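PDB 2W39: putative laminarinase from Phanerochaete chrysosporium, which probably hydrolyses beta-glucans such as laminarin and lichenin, as a secreted family 16 glycoside hydrolase of a white-rot fungus. Local coordinates for residues M140-N152 with D222-T234. Numbering follows the deposited sequence.
Sequences MPASRTMTGHATN and DNWGTPTAFFPNT
Thr147 N and Gly148 N donate in succession to Pro227 O (2.9 Å) and Thr228 O, tying the loop of 140-152 to the residues leading into strand 229-232. Farther along that strand a side chain takes over the role of a backbone partner: Arg144 grips Phe230 O side-on with two nitrogens, NE at 2.8 Å and NH2 at 3.1 Å, the oxygen lying close to the guanidinium plane. A bend at chi2 (-85°) turns the arginine back over its own loop, where NH1 donates to Pro141 O; Asn153 OD1 is a further partner of NH1. The flat group is sandwiched, Met140 CB over one face, toward its rim, and Met146 CE over the centre of the other. Were Arg144 an alanine, Phe230 O would probably lose both donors and the two methionines the flat group between them. Met146 SD also accepts a weak bond from Phe230 N (3.5 Å), while Met140 SD meets the edge of the Phe231 ring, a Met-aromatic contact 5.2 Å from the centroid. At one end the proline rings meet, Pro141 CD 3.8 Å from Pro232 CG; at the other, a water bridges Thr147 OG1 and Thr228 OG1, the latter also bonded to Phe200 N. The loop thus lies along strand 229-232, which pairs with strand 195-202 in one sheet of the beta-sandwich, while Phe231 reaches Val167 and Leu132 of the other.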
loop_
_atom_site.group_PDB
_atom_site.type_symbol
_atom_site.label_atom_id
_atom_site.label_comp_id
_atom_site.label_asym_id
_atom_site.label_seq_id
_atom_site.Cartn_x
_atom_site.Cartn_y
_atom_site.Cartn_z
ATOM N N MET A 140 13.491 16.160 -0.372
ATOM C CA MET A 140 14.438 15.101 -0.071
ATOM C C MET A 140 15.760 15.396 -0.772
ATOM O O MET A 140 15.774 15.936 -1.885
ATOM C CB MET A 140 13.891 13.749 -0.543
ATOM C CG MET A 140 12.648 13.308 0.220
ATOM S SD MET A 140 13.048 13.010 1.965
ATOM C CE MET A 140 11.623 13.700 2.816
ATOM N N PRO A 141 16.883 15.036 -0.134
ATOM C CA PRO A 141 18.172 15.272 -0.760
ATOM C C PRO A 141 18.386 14.365 -1.955
ATOM O O PRO A 141 17.823 13.272 -2.024
ATOM C CB PRO A 141 19.190 14.982 0.351
ATOM C CG PRO A 141 18.477 14.257 1.394
ATOM C CD PRO A 141 17.009 14.420 1.198
ATOM N N ALA A 142 19.201 14.823 -2.899
ATOM C CA ALA A 142 19.446 14.060 -4.118
ATOM C C ALA A 142 20.094 12.704 -3.833
ATOM O O ALA A 142 19.814 11.724 -4.523
ATOM C CB ALA A 142 20.320 14.864 -5.076
ATOM N N SER A 143 20.949 12.664 -2.816
ATOM C CA SER A 143 21.650 11.446 -2.442
ATOM C C SER A 143 21.416 11.156 -0.971
ATOM O O SER A 143 21.663 12.002 -0.120
ATOM C CB SER A 143 23.154 11.597 -2.729
ATOM O OG SER A 143 23.866 10.409 -2.421
ATOM N N ARG A 144 20.938 9.947 -0.675
ATOM C CA ARG A 144 20.866 9.464 0.691
ATOM C C ARG A 144 20.885 7.947 0.675
ATOM O O ARG A 144 20.578 7.315 -0.332
ATOM C CB ARG A 144 19.638 10.034 1.433
ATOM C CG ARG A 144 18.268 9.497 0.997
ATOM C CD ARG A 144 17.666 10.224 -0.193
ATOM N NE ARG A 144 16.237 9.909 -0.244
ATOM C CZ ARG A 144 15.390 10.314 -1.184
ATOM N NH1 ARG A 144 15.797 11.115 -2.176
ATOM N NH2 ARG A 144 14.116 9.926 -1.113
ATOM N N THR A 145 21.247 7.369 1.804
ATOM C CA THR A 145 21.520 5.947 1.862
ATOM C C THR A 145 20.242 5.101 1.821
ATOM O O THR A 145 19.455 5.066 2.780
ATOM C CB THR A 145 22.407 5.643 3.075
ATOM O OG1 THR A 145 23.682 6.227 2.815
ATOM C CG2 THR A 145 22.595 4.160 3.271
ATOM N N MET A 146 20.090 4.385 0.707
ATOM C CA MET A 146 18.954 3.492 0.483
ATOM C C MET A 146 19.294 2.637 -0.716
ATOM O O MET A 146 20.210 2.973 -1.482
ATOM C CB MET A 146 17.673 4.292 0.234
ATOM C CG MET A 146 17.716 5.159 -1.014
ATOM S SD MET A 146 16.329 6.288 -1.015
ATOM C CE MET A 146 16.580 7.131 -2.577
ATOM N N THR A 147 18.585 1.527 -0.896
ATOM C CA THR A 147 18.834 0.676 -2.062
ATOM C C THR A 147 18.001 1.050 -3.288
ATOM O O THR A 147 18.346 0.687 -4.419
ATOM C CB THR A 147 18.607 -0.797 -1.746
ATOM O OG1 THR A 147 17.212 -0.974 -1.497
ATOM C CG2 THR A 147 19.414 -1.254 -0.537
ATOM N N GLY A 148 16.918 1.784 -3.080
ATOM C CA GLY A 148 16.056 2.207 -4.172
ATOM C C GLY A 148 16.513 3.479 -4.866
ATOM O O GLY A 148 17.520 4.106 -4.495
ATOM N N HIS A 149 15.721 3.893 -5.848
ATOM C CA HIS A 149 16.061 4.998 -6.739
ATOM C C HIS A 149 15.000 6.090 -6.626
ATOM O O HIS A 149 13.830 5.848 -6.909
ATOM C CB HIS A 149 16.137 4.476 -8.187
ATOM C CG HIS A 149 16.105 5.550 -9.223
ATOM N ND1 HIS A 149 17.216 6.298 -9.543
ATOM C CD2 HIS A 149 15.100 6.007 -10.007
ATOM C CE1 HIS A 149 16.898 7.173 -10.481
ATOM N NE2 HIS A 149 15.620 7.020 -10.778
ATOM N N ALA A 150 15.399 7.299 -6.229
ATOM C CA ALA A 150 14.466 8.416 -6.100
ATOM C C ALA A 150 13.961 8.855 -7.468
ATOM O O ALA A 150 14.743 8.910 -8.429
ATOM C CB ALA A 150 15.143 9.577 -5.399
ATOM N N THR A 151 12.669 9.189 -7.554
ATOM C CA THR A 151 12.060 9.668 -8.814
ATOM C C THR A 151 11.594 11.128 -8.840
ATOM O O THR A 151 11.559 11.767 -9.895
ATOM C CB THR A 151 10.867 8.830 -9.207
ATOM O OG1 THR A 151 9.949 8.817 -8.109
ATOM C CG2 THR A 151 11.306 7.418 -9.540
ATOM N N ASN A 152 11.175 11.623 -7.686
ATOM C CA ASN A 152 10.793 13.018 -7.487
ATOM C C ASN A 152 11.182 13.330 -6.052
ATOM O O ASN A 152 10.887 12.529 -5.159
ATOM C CB ASN A 152 9.277 13.220 -7.649
ATOM C CG ASN A 152 8.751 12.787 -9.019
ATOM O OD1 ASN A 152 7.958 11.846 -9.123
ATOM N ND2 ASN A 152 9.189 13.473 -10.070
ATOM N N ASP A 222 17.961 -1.130 14.175
ATOM C CA ASP A 222 19.411 -0.940 13.979
ATOM C C ASP A 222 20.030 -2.112 13.238
ATOM O O ASP A 222 21.100 -1.971 12.630
ATOM C CB ASP A 222 20.153 -0.827 15.332
ATOM C CG ASP A 222 19.869 0.468 16.073
ATOM O OD1 ASP A 222 20.398 0.626 17.201
ATOM O OD2 ASP A 222 19.140 1.336 15.546
ATOM N N ASN A 223 19.370 -3.265 13.331
ATOM C CA ASN A 223 19.855 -4.530 12.815
ATOM C C ASN A 223 19.328 -4.903 11.436
ATOM O O ASN A 223 19.582 -6.006 10.954
ATOM C CB ASN A 223 19.524 -5.645 13.818
ATOM C CG ASN A 223 20.249 -5.466 15.144
ATOM O OD1 ASN A 223 21.364 -4.935 15.190
ATOM N ND2 ASN A 223 19.620 -5.902 16.228
ATOM N N TRP A 224 18.615 -3.981 10.790
ATOM C CA TRP A 224 17.857 -4.327 9.593
ATOM C C TRP A 224 18.550 -4.034 8.269
ATOM O O TRP A 224 18.000 -4.316 7.202
ATOM C CB TRP A 224 16.517 -3.599 9.653
ATOM C CG TRP A 224 15.583 -4.161 10.692
ATOM C CD1 TRP A 224 15.877 -5.028 11.719
ATOM C CD2 TRP A 224 14.199 -3.859 10.811
ATOM N NE1 TRP A 224 14.742 -5.300 12.444
ATOM C CE2 TRP A 224 13.697 -4.586 11.915
ATOM C CE3 TRP A 224 13.324 -3.032 10.095
ATOM C CZ2 TRP A 224 12.341 -4.546 12.294
ATOM C CZ3 TRP A 224 11.992 -2.976 10.476
ATOM C CH2 TRP A 224 11.505 -3.733 11.561
ATOM N N GLY A 225 19.755 -3.487 8.324
ATOM C CA GLY A 225 20.459 -3.107 7.103
ATOM C C GLY A 225 19.876 -1.852 6.464
ATOM O O GLY A 225 18.973 -1.196 6.988
ATOM N N THR A 226 20.388 -1.529 5.292
ATOM C CA THR A 226 20.002 -0.326 4.587
ATOM C C THR A 226 18.559 -0.418 4.091
ATOM O O THR A 226 18.165 -1.429 3.513
ATOM C CB THR A 226 20.981 -0.115 3.437
ATOM O OG1 THR A 226 22.260 0.128 4.016
ATOM C CG2 THR A 226 20.581 1.040 2.550
ATOM N N PRO A 227 17.768 0.650 4.297
ATOM C CA PRO A 227 16.389 0.627 3.816
ATOM C C PRO A 227 16.289 0.669 2.293
ATOM O O PRO A 227 17.201 1.123 1.592
ATOM C CB PRO A 227 15.780 1.892 4.441
ATOM C CG PRO A 227 16.934 2.811 4.582
ATOM C CD PRO A 227 18.094 1.924 4.971
ATOM N N THR A 228 15.165 0.197 1.783
ATOM C CA THR A 228 14.853 0.302 0.371
ATOM C C THR A 228 14.550 1.755 -0.020
ATOM O O THR A 228 15.025 2.248 -1.049
ATOM C CB THR A 228 13.672 -0.620 0.039
ATOM O OG1 THR A 228 13.972 -1.948 0.490
ATOM C CG2 THR A 228 13.418 -0.643 -1.445
ATOM N N ALA A 229 13.737 2.423 0.809
ATOM C CA ALA A 229 13.455 3.850 0.646
ATOM C C ALA A 229 13.781 4.549 1.952
ATOM O O ALA A 229 13.453 4.063 3.028
ATOM C CB ALA A 229 11.978 4.090 0.285
ATOM N N PHE A 230 14.424 5.707 1.843
ATOM C CA PHE A 230 14.808 6.539 2.990
ATOM C C PHE A 230 14.351 7.952 2.706
ATOM O O PHE A 230 14.643 8.531 1.649
ATOM C CB PHE A 230 16.335 6.484 3.130
ATOM C CG PHE A 230 16.932 7.256 4.307
ATOM C CD1 PHE A 230 18.221 7.764 4.190
ATOM C CD2 PHE A 230 16.265 7.431 5.523
ATOM C CE1 PHE A 230 18.834 8.429 5.237
ATOM C CE2 PHE A 230 16.875 8.094 6.585
ATOM C CZ PHE A 230 18.169 8.591 6.430
ATOM N N PHE A 231 13.628 8.494 3.675
ATOM C CA PHE A 231 13.121 9.864 3.651
ATOM C C PHE A 231 13.660 10.556 4.896
ATOM O O PHE A 231 13.017 10.574 5.943
ATOM C CB PHE A 231 11.597 9.864 3.626
ATOM C CG PHE A 231 11.029 9.169 2.428
ATOM C CD1 PHE A 231 10.514 7.869 2.528
ATOM C CD2 PHE A 231 11.010 9.800 1.182
ATOM C CE1 PHE A 231 9.994 7.232 1.391
ATOM C CE2 PHE A 231 10.487 9.164 0.054
ATOM C CZ PHE A 231 9.977 7.879 0.167
ATOM N N PRO A 232 14.889 11.098 4.811
ATOM C CA PRO A 232 15.492 11.759 5.972
ATOM C C PRO A 232 14.874 13.145 6.178
ATOM O O PRO A 232 14.091 13.633 5.351
ATOM C CB PRO A 232 16.955 11.887 5.557
ATOM C CG PRO A 232 16.899 12.002 4.085
ATOM C CD PRO A 232 15.789 11.071 3.643
ATOM N N ASN A 233 15.254 13.793 7.275
ATOM C CA ASN A 233 14.742 15.122 7.574
ATOM C C ASN A 233 15.623 16.271 7.107
ATOM O O ASN A 233 15.372 17.430 7.451
ATOM C CB ASN A 233 14.397 15.247 9.066
ATOM C CG ASN A 233 15.619 15.244 9.972
ATOM O OD1 ASN A 233 16.748 15.032 9.523
ATOM N ND2 ASN A 233 15.396 15.477 11.263
ATOM N N THR A 234 16.616 15.964 6.279
ATOM C CA THR A 234 17.552 16.975 5.791
ATOM C C THR A 234 16.860 18.246 5.303
ATOM O O THR A 234 17.300 19.365 5.604
ATOM C CB THR A 234 18.354 16.368 4.641
ATOM O OG1 THR A 234 18.875 15.110 5.074
ATOM C CG2 THR A 234 19.498 17.268 4.201
HETATM O O HOH W 1 16.089 -3.193 -0.523
#